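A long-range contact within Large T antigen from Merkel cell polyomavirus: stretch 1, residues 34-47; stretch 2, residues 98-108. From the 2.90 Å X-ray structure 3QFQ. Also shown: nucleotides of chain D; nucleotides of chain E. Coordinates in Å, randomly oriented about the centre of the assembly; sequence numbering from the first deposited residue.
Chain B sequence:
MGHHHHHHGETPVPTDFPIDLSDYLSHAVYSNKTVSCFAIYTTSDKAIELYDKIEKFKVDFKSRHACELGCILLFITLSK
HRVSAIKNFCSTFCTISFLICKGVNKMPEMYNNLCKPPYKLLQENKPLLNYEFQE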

# COMPACT_ATOMS: atom_id res chain seq x y z
N THR B 34 21.88 18.76 7.07
CA THR B 34 20.50 19.21 7.02
C THR B 34 20.36 20.67 7.43
O THR B 34 20.24 20.99 8.61
CB THR B 34 19.60 18.37 7.92
OG1 THR B 34 20.12 18.41 9.26
CG2 THR B 34 19.57 16.94 7.44
N VAL B 35 20.39 21.55 6.44
CA VAL B 35 20.24 22.98 6.66
C VAL B 35 18.77 23.34 6.83
O VAL B 35 17.89 22.57 6.45
CB VAL B 35 20.83 23.77 5.48
CG1 VAL B 35 20.90 25.25 5.81
CG2 VAL B 35 22.21 23.23 5.14
N SER B 36 18.52 24.52 7.39
CA SER B 36 17.17 25.01 7.63
C SER B 36 16.79 26.10 6.63
O SER B 36 15.62 26.45 6.50
CB SER B 36 17.06 25.58 9.05
OG SER B 36 17.34 24.59 10.02
N CYS B 37 17.78 26.63 5.93
CA CYS B 37 17.57 27.73 4.99
C CYS B 37 17.75 27.28 3.54
O CYS B 37 18.79 26.72 3.19
CB CYS B 37 18.52 28.89 5.30
SG CYS B 37 18.45 29.51 7.00
N PHE B 38 16.75 27.55 2.72
CA PHE B 38 16.79 27.16 1.31
C PHE B 38 16.37 28.30 0.39
O PHE B 38 15.72 29.25 0.81
CB PHE B 38 15.90 25.94 1.06
CG PHE B 38 16.13 24.81 2.03
CD1 PHE B 38 17.20 23.94 1.86
CD2 PHE B 38 15.27 24.61 3.09
CE1 PHE B 38 17.41 22.90 2.75
CE2 PHE B 38 15.47 23.57 3.98
CZ PHE B 38 16.54 22.72 3.81
N ALA B 39 16.77 28.20 -0.88
CA ALA B 39 16.37 29.16 -1.90
C ALA B 39 16.21 28.44 -3.25
O ALA B 39 16.94 27.49 -3.54
CB ALA B 39 17.38 30.28 -2.01
N ILE B 40 15.26 28.90 -4.06
CA ILE B 40 14.95 28.23 -5.32
C ILE B 40 14.84 29.23 -6.48
O ILE B 40 14.64 30.42 -6.26
CB ILE B 40 13.67 27.38 -5.22
CG1 ILE B 40 13.70 26.54 -3.95
CG2 ILE B 40 13.50 26.49 -6.45
CD1 ILE B 40 12.52 25.61 -3.80
N TYR B 41 14.95 28.72 -7.71
CA TYR B 41 15.00 29.58 -8.89
C TYR B 41 14.20 28.98 -10.04
O TYR B 41 14.68 28.11 -10.76
CB TYR B 41 16.46 29.77 -9.31
CG TYR B 41 16.69 30.74 -10.45
CD1 TYR B 41 15.63 31.46 -11.00
CD2 TYR B 41 17.96 30.94 -10.97
CE1 TYR B 41 15.85 32.35 -12.04
CE2 TYR B 41 18.18 31.82 -12.01
CZ TYR B 41 17.12 32.52 -12.54
OH TYR B 41 17.34 33.41 -13.58
N THR B 42 12.96 29.46 -10.20
CA THR B 42 12.10 29.01 -11.29
C THR B 42 11.40 30.19 -11.95
O THR B 42 11.75 31.35 -11.71
CB THR B 42 11.04 28.01 -10.80
OG1 THR B 42 10.07 28.69 -9.99
CG2 THR B 42 11.68 26.90 -9.98
N THR B 43 10.40 29.90 -12.77
CA THR B 43 9.58 30.95 -13.38
C THR B 43 8.62 31.53 -12.36
O THR B 43 8.15 30.83 -11.46
CB THR B 43 8.78 30.42 -14.58
OG1 THR B 43 7.84 31.41 -15.00
CG2 THR B 43 8.03 29.16 -14.19
N SER B 44 8.31 32.82 -12.50
CA SER B 44 7.43 33.51 -11.57
C SER B 44 6.11 32.78 -11.36
O SER B 44 5.50 32.87 -10.30
CB SER B 44 7.16 34.94 -12.05
OG SER B 44 6.63 34.94 -13.36
N ASP B 45 5.66 32.06 -12.39
CA ASP B 45 4.45 31.27 -12.30
C ASP B 45 4.65 30.06 -11.39
O ASP B 45 3.94 29.89 -10.40
CB ASP B 45 4.00 30.80 -13.69
CG ASP B 45 3.67 31.95 -14.61
OD1 ASP B 45 4.60 32.48 -15.26
OD2 ASP B 45 2.48 32.33 -14.69
N LYS B 46 5.63 29.23 -11.72
CA LYS B 46 5.94 28.05 -10.92
C LYS B 46 6.38 28.47 -9.52
O LYS B 46 6.31 27.69 -8.57
CB LYS B 46 7.04 27.21 -11.58
CG LYS B 46 7.36 25.92 -10.84
CD LYS B 46 8.34 25.07 -11.63
CE LYS B 46 8.54 23.71 -10.96
NZ LYS B 46 7.23 23.04 -10.70
N ALA B 47 6.83 29.71 -9.39
CA ALA B 47 7.22 30.26 -8.10
C ALA B 47 5.98 30.55 -7.27
O ALA B 47 5.94 30.27 -6.07
CB ALA B 47 8.05 31.52 -8.29
N PHE B 98 11.69 24.71 -15.50
CA PHE B 98 13.03 24.61 -14.94
C PHE B 98 13.05 24.91 -13.44
O PHE B 98 12.22 25.67 -12.94
CB PHE B 98 14.01 25.53 -15.67
CG PHE B 98 13.80 27.00 -15.39
CD1 PHE B 98 12.88 27.73 -16.11
CD2 PHE B 98 14.54 27.64 -14.41
CE1 PHE B 98 12.69 29.08 -15.86
CE2 PHE B 98 14.35 28.98 -14.15
CZ PHE B 98 13.43 29.70 -14.87
N LEU B 99 13.99 24.30 -12.73
CA LEU B 99 14.05 24.42 -11.28
C LEU B 99 15.43 24.06 -10.75
O LEU B 99 16.02 23.05 -11.16
CB LEU B 99 12.99 23.52 -10.65
CG LEU B 99 12.69 23.62 -9.15
CD1 LEU B 99 11.39 22.90 -8.85
CD2 LEU B 99 13.82 23.05 -8.30
N ILE B 100 15.95 24.88 -9.85
CA ILE B 100 17.23 24.61 -9.20
C ILE B 100 17.17 24.97 -7.72
O ILE B 100 16.60 26.00 -7.34
CB ILE B 100 18.38 25.37 -9.88
CG1 ILE B 100 18.02 26.85 -10.04
CG2 ILE B 100 18.69 24.76 -11.23
CD1 ILE B 100 19.06 27.65 -10.80
N CYS B 101 17.75 24.12 -6.88
CA CYS B 101 17.69 24.29 -5.43
C CYS B 101 19.06 24.19 -4.76
O CYS B 101 19.82 23.26 -5.02
CB CYS B 101 16.74 23.26 -4.81
SG CYS B 101 16.73 23.24 -3.01
N LYS B 102 19.36 25.16 -3.90
CA LYS B 102 20.60 25.16 -3.14
C LYS B 102 20.40 25.78 -1.76
O LYS B 102 19.63 26.73 -1.61
CB LYS B 102 21.70 25.88 -3.90
N GLY B 103 21.09 25.25 -0.76
CA GLY B 103 20.98 25.76 0.60
C GLY B 103 21.78 27.03 0.81
O GLY B 103 22.97 27.08 0.51
N VAL B 104 21.12 28.06 1.34
CA VAL B 104 21.79 29.33 1.60
C VAL B 104 22.57 29.32 2.91
O VAL B 104 22.00 29.10 3.98
CB VAL B 104 20.80 30.52 1.61
CG1 VAL B 104 20.47 30.95 0.19
CG2 VAL B 104 19.54 30.15 2.37
N ASN B 105 23.87 29.55 2.82
CA ASN B 105 24.73 29.56 4.00
C ASN B 105 24.64 30.88 4.76
O ASN B 105 24.82 30.91 5.97
CB ASN B 105 26.18 29.28 3.60
CG ASN B 105 26.34 27.95 2.87
OD1 ASN B 105 25.55 27.03 3.08
ND2 ASN B 105 27.35 27.85 2.03
N LYS B 106 24.38 31.96 4.03
CA LYS B 106 24.23 33.27 4.64
C LYS B 106 22.92 33.91 4.20
O LYS B 106 22.86 34.60 3.19
CB LYS B 106 25.40 34.18 4.26
CG LYS B 106 26.75 33.67 4.74
CD LYS B 106 27.88 34.52 4.19
CE LYS B 106 27.97 34.40 2.68
NZ LYS B 106 29.10 35.20 2.13
N MET B 107 21.86 33.65 4.96
CA MET B 107 20.52 34.13 4.62
C MET B 107 20.38 35.66 4.67
O MET B 107 19.80 36.26 3.77
CB MET B 107 19.47 33.48 5.51
CG MET B 107 18.04 33.81 5.11
SD MET B 107 17.60 33.11 3.51
CE MET B 107 16.79 31.60 4.02
N PRO B 108 20.91 36.30 5.73
CA PRO B 108 20.76 37.76 5.81
C PRO B 108 21.41 38.48 4.64
O PRO B 108 20.89 39.49 4.17
CB PRO B 108 21.48 38.11 7.12
CG PRO B 108 22.39 36.94 7.39
CD PRO B 108 21.65 35.75 6.88
P DC D 22 17.22 16.48 11.56
OP1 DC D 22 16.42 17.20 12.58
OP2 DC D 22 18.04 17.26 10.61
O5' DC D 22 18.18 15.42 12.28
C5' DC D 22 17.68 14.60 13.35
C4' DC D 22 18.66 13.52 13.77
O4' DC D 22 18.86 12.58 12.68
C3' DC D 22 20.08 13.97 14.09
O3' DC D 22 20.18 14.49 15.40
C2' DC D 22 20.84 12.66 13.97
C1' DC D 22 20.20 12.11 12.70
N1 DC D 22 20.92 12.56 11.47
C2 DC D 22 22.15 11.97 11.16
O2 DC D 22 22.60 11.10 11.91
N3 DC D 22 22.81 12.37 10.06
C4 DC D 22 22.29 13.32 9.27
N4 DC D 22 22.99 13.68 8.19
C5 DC D 22 21.04 13.94 9.57
C6 DC D 22 20.39 13.53 10.67
P DG E 3 29.42 24.61 1.78
OP1 DG E 3 29.38 25.94 1.14
OP2 DG E 3 28.17 23.95 2.21
O5' DG E 3 30.18 23.61 0.79
C5' DG E 3 30.01 22.21 0.94
C4' DG E 3 31.24 21.54 1.49
O4' DG E 3 31.36 21.80 2.90
C3' DG E 3 31.16 20.03 1.38
O3' DG E 3 31.84 19.58 0.22
C2' DG E 3 31.80 19.48 2.65
C1' DG E 3 31.98 20.71 3.54
N9 DG E 3 31.38 20.58 4.85
C8 DG E 3 30.22 21.19 5.28
N7 DG E 3 29.91 20.90 6.51
C5 DG E 3 30.93 20.05 6.93
C6 DG E 3 31.12 19.41 8.18
O6 DG E 3 30.41 19.49 9.19
N1 DG E 3 32.28 18.63 8.19
C2 DG E 3 33.13 18.48 7.12
N2 DG E 3 34.20 17.69 7.32
N3 DG E 3 32.96 19.07 5.94
C4 DG E 3 31.84 19.84 5.92

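Two antiparallel strands, one running up to Thr-42 and a second centred on Cys-101 and Lys-102, carry this contact, their N-to-C directions lying 157° apart. All the hydrogen bonds between the two stretches are backbone to backbone. Ala-39 and Lys-102 form the hydrogen-bonded pair at the centre: Ala-39 N donates to Lys-102 O at 3.3 Å, and the return bond from Lys-102 N to Ala-39 O is weak, 3.4 Å long though nearly straight at 172°. Two residues along, Tyr-41 N donates to Ile-100 O at 3.2 Å, and toward the other end Val-104 N donates to Cys-37 O at 3.3 Å. Both of these bonds are bent, with N-H...O angles near 136°.

Two of the carbonyls take a further, softer contact. Ile-100 O lies 3.4 Å from Ile-40 CA, and Cys-37 O lies 3.5 Å from Gly-103 CA; each is a CA-H...O contact that supplements a bond from an amide. Gly-103, which has no side chain, has its CA 4.4 Å from Phe-38 CD1.

Side chains alternate between the two faces of the sheet. On the face of Ala-39, Tyr-41 and Ile-100, apolar groups of different sizes pack together. The CB of Ala-39 meets Val-104 CG1 at 3.9 Å. Tyr-41 CB rests against Ile-100 CG1 at 3.4 Å, an apolar contact to which isoleucine, all hydrocarbon, is suited. Phe-98 directs its edge at the face of the Tyr-41 ring, the planes at 80° and the centroids 5.9 Å apart, so that the ring hydrogens of Phe-98 meet the pi cloud of Tyr-41. The polar end of that tyrosine is not left wanting, because Tyr-41 OH is hydrogen-bonded elsewhere in the structure. On the other face, Ile-40 CG2 touches Leu-99 CD2 at 3.9 Å.

Near the start of the first strand, Cys-37 makes a small apolar patch: its CB lies 3.3 Å from Val-104 CG2 and 3.5 Å from Met-107 CE, the long, flexible methionine reaching back from its helix. At the far end, the aliphatic part of Lys-46 serves as a hydrocarbon, with CE 3.6 Å from Leu-99 CD1.

Threonine handles the exit from the strand. Thr-42 OG1 donates to Thr-43 O at 3.2 Å, while Thr-42 CG2 packs against Leu-99 CG at 3.5 Å, so one short side chain serves both polar and apolar needs. Thr-43 caps the helix that follows: its OG1 accepts a weak bond from Asp-45 N at 3.5 Å, giving an acceptor to an amide of the first turn, and Thr-43 O also accepts from Ala-47 N at 2.7 Å.

Two polar side chains face DNA instead of the other stretch. Thr-34 OG1 donates to OP2 of DC22 in chain D at 2.7 Å, and Asn-105 ND2 makes a weak bond to OP1 of DG3 in chain E at 2.9 Å.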